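Arsenite methyltransferase (Chlamydomonas reinhardtii, PDB 5EVJ) probably methylates trivalent arsenic, using S-adenosylmethionine as the methyl donor to convert arsenic triglutathione into mono-, di- and trimethylated arsenicals. Local coordinates at residues D282-Y287 with G348-S353; Q289-K294 with M318-N323. The protein carries 15 engineered substitutions. All coordinates share one frame; numbering follows the deposited sequence.

Contact 1 (D282-Y287 with G348-S353). Engineered in segment 282-287: A284 (natural residue Cys). Engineered in segment 348-353: A352 (natural residue Cys).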
loop_
_atom_site.group_PDB
_atom_site.type_symbol
_atom_site.label_atom_id
_atom_site.label_comp_id
_atom_site.label_asym_id
_atom_site.label_seq_id
_atom_site.Cartn_x
_atom_site.Cartn_y
_atom_site.Cartn_z
ATOM N N ASP A 282 -13.566 -11.511 8.668
ATOM C CA ASP A 282 -12.481 -12.435 8.318
ATOM C C ASP A 282 -12.948 -13.566 7.461
ATOM O O ASP A 282 -12.244 -14.521 7.329
ATOM C CB ASP A 282 -11.769 -13.027 9.561
ATOM C CG ASP A 282 -12.733 -13.745 10.550
ATOM O OD1 ASP A 282 -13.919 -14.045 10.234
ATOM O OD2 ASP A 282 -12.274 -14.077 11.697
ATOM N N LEU A 283 -14.125 -13.480 6.872
ATOM C CA LEU A 283 -14.417 -14.404 5.745
ATOM C C LEU A 283 -15.141 -13.576 4.712
ATOM O O LEU A 283 -15.715 -12.529 5.049
ATOM C CB LEU A 283 -15.333 -15.573 6.180
ATOM C CG LEU A 283 -14.711 -16.654 7.133
ATOM C CD1 LEU A 283 -15.826 -17.599 7.601
ATOM C CD2 LEU A 283 -13.564 -17.478 6.545
ATOM N N ALA A 284 -15.163 -14.074 3.472
ATOM C CA ALA A 284 -16.040 -13.564 2.464
ATOM C C ALA A 284 -17.463 -13.952 2.865
ATOM O O ALA A 284 -17.783 -15.146 2.900
ATOM C CB ALA A 284 -15.649 -14.219 1.101
ATOM N N GLU A 285 -18.317 -12.966 3.180
ATOM C CA GLU A 285 -19.660 -13.188 3.689
ATOM C C GLU A 285 -20.618 -12.673 2.649
ATOM O O GLU A 285 -20.377 -11.628 2.008
ATOM C CB GLU A 285 -19.932 -12.381 4.985
ATOM C CG GLU A 285 -19.083 -12.800 6.196
ATOM C CD GLU A 285 -19.405 -14.230 6.693
ATOM O OE1 GLU A 285 -20.349 -14.890 6.140
ATOM O OE2 GLU A 285 -18.729 -14.717 7.646
ATOM N N ASP A 286 -21.759 -13.338 2.525
ATOM C CA ASP A 286 -22.624 -13.087 1.370
ATOM C C ASP A 286 -23.795 -12.200 1.747
ATOM O O ASP A 286 -24.702 -12.672 2.384
ATOM C CB ASP A 286 -23.173 -14.433 0.865
ATOM C CG ASP A 286 -23.899 -14.317 -0.545
ATOM O OD1 ASP A 286 -24.221 -13.158 -1.005
ATOM O OD2 ASP A 286 -24.072 -15.411 -1.189
ATOM N N TYR A 287 -23.827 -10.952 1.323
ATOM C CA TYR A 287 -25.016 -10.143 1.547
ATOM C C TYR A 287 -25.793 -9.887 0.229
ATOM O O TYR A 287 -26.684 -9.024 0.190
ATOM C CB TYR A 287 -24.628 -8.812 2.224
ATOM C CG TYR A 287 -23.900 -9.008 3.506
ATOM C CD1 TYR A 287 -24.583 -9.303 4.666
ATOM C CD2 TYR A 287 -22.504 -8.925 3.560
ATOM C CE1 TYR A 287 -23.900 -9.515 5.863
ATOM C CE2 TYR A 287 -21.829 -9.115 4.731
ATOM C CZ TYR A 287 -22.541 -9.438 5.880
ATOM O OH TYR A 287 -21.886 -9.632 7.066
ATOM N N GLY A 348 -25.129 -16.124 4.005
ATOM C CA GLY A 348 -24.267 -17.260 4.227
ATOM C C GLY A 348 -22.892 -16.913 3.786
ATOM O O GLY A 348 -22.583 -15.762 3.530
ATOM N N GLN A 349 -22.025 -17.899 3.777
ATOM C CA GLN A 349 -20.723 -17.623 3.353
ATOM C C GLN A 349 -20.663 -17.506 1.803
ATOM O O GLN A 349 -21.288 -18.290 1.097
ATOM C CB GLN A 349 -19.839 -18.749 3.836
ATOM C CG GLN A 349 -18.354 -18.503 3.546
ATOM C CD GLN A 349 -17.543 -19.658 4.034
ATOM O OE1 GLN A 349 -18.033 -20.509 4.870
ATOM N NE2 GLN A 349 -16.323 -19.738 3.561
ATOM N N PHE A 350 -19.887 -16.553 1.280
ATOM C CA PHE A 350 -19.962 -16.242 -0.135
ATOM C C PHE A 350 -19.114 -17.228 -0.884
ATOM O O PHE A 350 -17.991 -17.488 -0.464
ATOM C CB PHE A 350 -19.509 -14.800 -0.322
ATOM C CG PHE A 350 -19.308 -14.408 -1.746
ATOM C CD1 PHE A 350 -20.341 -13.933 -2.479
ATOM C CD2 PHE A 350 -18.067 -14.526 -2.340
ATOM C CE1 PHE A 350 -20.160 -13.540 -3.779
ATOM C CE2 PHE A 350 -17.870 -14.124 -3.643
ATOM C CZ PHE A 350 -18.925 -13.610 -4.355
ATOM N N ASP A 351 -19.628 -17.838 -1.963
ATOM C CA ASP A 351 -18.806 -18.825 -2.735
ATOM C C ASP A 351 -18.391 -20.094 -1.983
ATOM O O ASP A 351 -17.222 -20.534 -2.020
ATOM C CB ASP A 351 -17.510 -18.197 -3.231
ATOM C CG ASP A 351 -17.579 -17.839 -4.660
ATOM O OD1 ASP A 351 -18.708 -17.816 -5.194
ATOM O OD2 ASP A 351 -16.513 -17.590 -5.248
ATOM N N ALA A 352 -19.355 -20.684 -1.300
ATOM C CA ALA A 352 -19.119 -21.843 -0.475
ATOM C C ALA A 352 -20.497 -22.220 0.036
ATOM O O ALA A 352 -21.341 -21.335 0.316
ATOM C CB ALA A 352 -18.159 -21.518 0.676
ATOM N N SER A 353 -20.732 -23.533 0.102
ATOM C CA SER A 353 -21.950 -24.110 0.691
ATOM C C SER A 353 -21.960 -23.933 2.231
ATOM O O SER A 353 -20.938 -23.543 2.837
ATOM C CB SER A 353 -22.060 -25.593 0.300
ATOM O OG SER A 353 -20.960 -26.342 0.803
HETATM O O HOH W 1 -22.201 -17.103 -2.418
#
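F350 lies across D286, the two side chains crossing at about a right angle. CG of the phenylalanine is anti to the backbone N (chi1 170°), beside the carbonyl carbon. The edge of the ring meets the carboxylate: D286 CG sits near the ring plane, 4.1 Å from F350 CD1, and the carboxylate plane stands 82° from the ring. F350 CB packs on the strand backbone, 3.8 Å from E285 C, and also meets the methyl of A284, an engineered residue that is cysteine in the natural protein. Loop A321 touches both F350 and A284.

Two short strands, 285-286 and 348-349, form a sparse antiparallel pair here. F350 N donates a nearly straight bond to A284 O (3.0 Å). D286 N reaches G348 O at 2.8 Å in a bent bond. Between them, E285 and Q349 make a non-hydrogen-bonded pair whose side chains diverge, although Q349 CG, anti to the backbone N, comes to 3.5 Å from A284 O. At the backbone angles of G348 a CB would press against the carbonyl O of the residue before it, so glycine fits here.

The D286 carboxylate has partners on both oxygens: OD1 accepts from G288 N, while OD2 takes a water (2.8 Å) that in turn accepts from D351 N. This water bridge links the two segments at the surface, and the N-H and water donors are consistent with an ionised carboxylate.

Contact 2 (Q289-K294 with M318-N323). Engineered in segment 318-323: A321 (natural residue Cys).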
loop_
_atom_site.group_PDB
_atom_site.type_symbol
_atom_site.label_atom_id
_atom_site.label_comp_id
_atom_site.label_asym_id
_atom_site.label_seq_id
_atom_site.Cartn_x
_atom_site.Cartn_y
_atom_site.Cartn_z
ATOM N N GLN A 289 -24.771 -8.535 -2.571
ATOM C CA GLN A 289 -24.485 -7.291 -3.216
ATOM C C GLN A 289 -23.904 -7.487 -4.618
ATOM O O GLN A 289 -23.269 -8.531 -4.926
ATOM C CB GLN A 289 -23.565 -6.428 -2.352
ATOM C CG GLN A 289 -24.148 -6.011 -1.011
ATOM C CD GLN A 289 -23.015 -5.761 -0.004
ATOM O OE1 GLN A 289 -22.206 -6.645 0.289
ATOM N NE2 GLN A 289 -22.894 -4.532 0.421
ATOM N N VAL A 290 -24.087 -6.453 -5.445
ATOM C CA VAL A 290 -23.434 -6.402 -6.798
ATOM C C VAL A 290 -22.659 -5.117 -6.946
ATOM O O VAL A 290 -23.206 -4.061 -6.605
ATOM C CB VAL A 290 -24.562 -6.406 -7.873
ATOM C CG1 VAL A 290 -24.030 -6.181 -9.301
ATOM C CG2 VAL A 290 -25.380 -7.707 -7.735
ATOM N N ALA A 291 -21.465 -5.198 -7.531
ATOM C CA ALA A 291 -20.598 -4.045 -7.821
ATOM C C ALA A 291 -20.439 -3.761 -9.339
ATOM O O ALA A 291 -20.352 -4.702 -10.186
ATOM C CB ALA A 291 -19.200 -4.233 -7.194
ATOM N N VAL A 292 -20.438 -2.475 -9.698
ATOM C CA VAL A 292 -20.271 -2.137 -11.076
ATOM C C VAL A 292 -19.257 -1.055 -11.016
ATOM O O VAL A 292 -19.464 0.000 -10.323
ATOM C CB VAL A 292 -21.593 -1.599 -11.741
ATOM C CG1 VAL A 292 -21.457 -1.423 -13.265
ATOM C CG2 VAL A 292 -22.771 -2.495 -11.418
ATOM N N TYR A 293 -18.139 -1.337 -11.676
ATOM C CA TYR A 293 -17.171 -0.340 -11.894
ATOM C C TYR A 293 -17.549 0.528 -13.049
ATOM O O TYR A 293 -17.855 0.032 -14.124
ATOM C CB TYR A 293 -15.885 -0.985 -12.112
ATOM C CG TYR A 293 -14.854 0.011 -12.519
ATOM C CD1 TYR A 293 -14.494 1.057 -11.649
ATOM C CD2 TYR A 293 -14.174 -0.130 -13.763
ATOM C CE1 TYR A 293 -13.509 1.976 -12.013
ATOM C CE2 TYR A 293 -13.173 0.790 -14.122
ATOM C CZ TYR A 293 -12.837 1.848 -13.250
ATOM O OH TYR A 293 -11.853 2.779 -13.582
ATOM N N LYS A 294 -17.579 1.838 -12.812
ATOM C CA LYS A 294 -18.118 2.808 -13.770
ATOM C C LYS A 294 -17.084 3.311 -14.798
ATOM O O LYS A 294 -17.422 4.081 -15.691
ATOM C CB LYS A 294 -18.829 4.026 -13.053
ATOM C CG LYS A 294 -20.165 3.684 -12.433
ATOM C CD LYS A 294 -20.860 4.925 -11.841
ATOM C CE LYS A 294 -20.237 5.229 -10.490
ATOM N NZ LYS A 294 -21.131 6.009 -9.594
ATOM N N MET A 318 -20.832 -7.457 -11.142
ATOM C CA MET A 318 -20.317 -8.695 -10.562
ATOM C C MET A 318 -20.820 -8.886 -9.118
ATOM O O MET A 318 -20.927 -7.911 -8.272
ATOM C CB MET A 318 -18.798 -8.689 -10.694
ATOM C CG MET A 318 -17.997 -9.592 -9.749
ATOM S SD MET A 318 -16.277 -8.957 -9.612
ATOM C CE MET A 318 -15.433 -10.131 -8.557
ATOM N N LEU A 319 -21.173 -10.137 -8.836
ATOM C CA LEU A 319 -21.507 -10.549 -7.443
ATOM C C LEU A 319 -20.252 -10.412 -6.574
ATOM O O LEU A 319 -19.127 -10.831 -6.969
ATOM C CB LEU A 319 -22.077 -11.977 -7.367
ATOM C CG LEU A 319 -23.332 -12.361 -8.230
ATOM C CD1 LEU A 319 -23.764 -13.835 -8.163
ATOM C CD2 LEU A 319 -24.511 -11.536 -7.887
ATOM N N VAL A 320 -20.448 -9.810 -5.394
ATOM C CA VAL A 320 -19.350 -9.653 -4.479
ATOM C C VAL A 320 -19.719 -9.956 -3.060
ATOM O O VAL A 320 -20.927 -9.902 -2.655
ATOM C CB VAL A 320 -18.753 -8.214 -4.529
ATOM C CG1 VAL A 320 -18.066 -7.978 -5.862
ATOM C CG2 VAL A 320 -19.820 -7.166 -4.226
ATOM N N ALA A 321 -18.664 -10.280 -2.279
ATOM C CA ALA A 321 -18.848 -10.391 -0.816
ATOM C C ALA A 321 -18.918 -8.992 -0.129
ATOM O O ALA A 321 -18.559 -7.987 -0.744
ATOM C CB ALA A 321 -17.770 -11.246 -0.224
ATOM N N GLY A 322 -19.406 -8.930 1.120
ATOM C CA GLY A 322 -19.392 -7.696 1.985
ATOM C C GLY A 322 -18.075 -6.933 1.922
ATOM O O GLY A 322 -18.042 -5.678 1.723
ATOM N N ASN A 323 -16.989 -7.681 1.976
ATOM C CA ASN A 323 -15.682 -7.045 2.116
ATOM C C ASN A 323 -15.366 -6.273 0.896
ATOM O O ASN A 323 -15.033 -5.075 0.950
ATOM C CB ASN A 323 -14.541 -8.052 2.415
ATOM C CG ASN A 323 -14.505 -8.496 3.887
ATOM O OD1 ASN A 323 -15.310 -8.036 4.731
ATOM N ND2 ASN A 323 -13.563 -9.396 4.201
HETATM O O HOH W 2 -23.246 -11.055 -3.982
HETATM O O HOH W 3 -20.560 -4.133 2.192
HETATM O O HOH W 4 -22.522 -9.283 -0.595
#
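V290 and L319 face each other in a non-hydrogen-bonded pair of a small antiparallel sheet, in which strand 289-293 runs between edge strand 318-320 and strand 337-340. The two short strand axes are splayed, their directions 130° apart, and the edge strand passes almost at once into helix 322-329, with the engineered A321 (naturally cysteine) at its N-cap.

Backbone bonds come first. A291 and M318 exchange a reciprocal pair: A291 N gives to M318 O at 2.9 Å, and M318 N gives back to A291 O at 3.0 Å. Farther along, V320 N reaches Q289 O at 3.1 Å. M318 O also receives a CA-H contact from V290 CA, 3.3 Å away.

Apolar contacts occupy both faces. On one, the V290 and L319 side chains cross at a slant, CG2 of V290 3.9 Å from CD2 of L319, with P317 and I340 also against V290. On the other, V320 CG1, anti to its own carbonyl carbon (chi1 -68°), approaches the A291 methyl at 4.1 Å; F312 packs on A291 and A325 of the helix on V320.

Water fills in where the strands part. One molecule joins Q289 O to V320 O. A second accepts from Q289 N and donates to both V320 O and Q289 OE1, the last at 2.8 Å. A third accepts from Q289 NE2 and donates to G322 O. Waters thus hold both ends of the glutamine amide, and Q289 OE1 lies 3.4 Å from G322 CA in the first turn of the helix.

Contacts 1 and 2 lie about 13 Å apart between centres, on the same side of the chain's centre, in the C-terminal part that follows the seven-stranded methyltransferase sheet. Contact 2 is nested in the loop that contact 1 closes: strands 285-286 and 289-293 come in succession, then 318-320 with helix 322-329, and finally 348-349 returns beside the first. They also touch. E285 O probably accepts a hydrogen bond from G322 N (3.0 Å), F350 CE1 rests 3.7 Å from V320 C, and Y287 packs on G322. Strand 318-320 and the start of helix 322-329 thus connect the two-stranded pair with the three-stranded sheet.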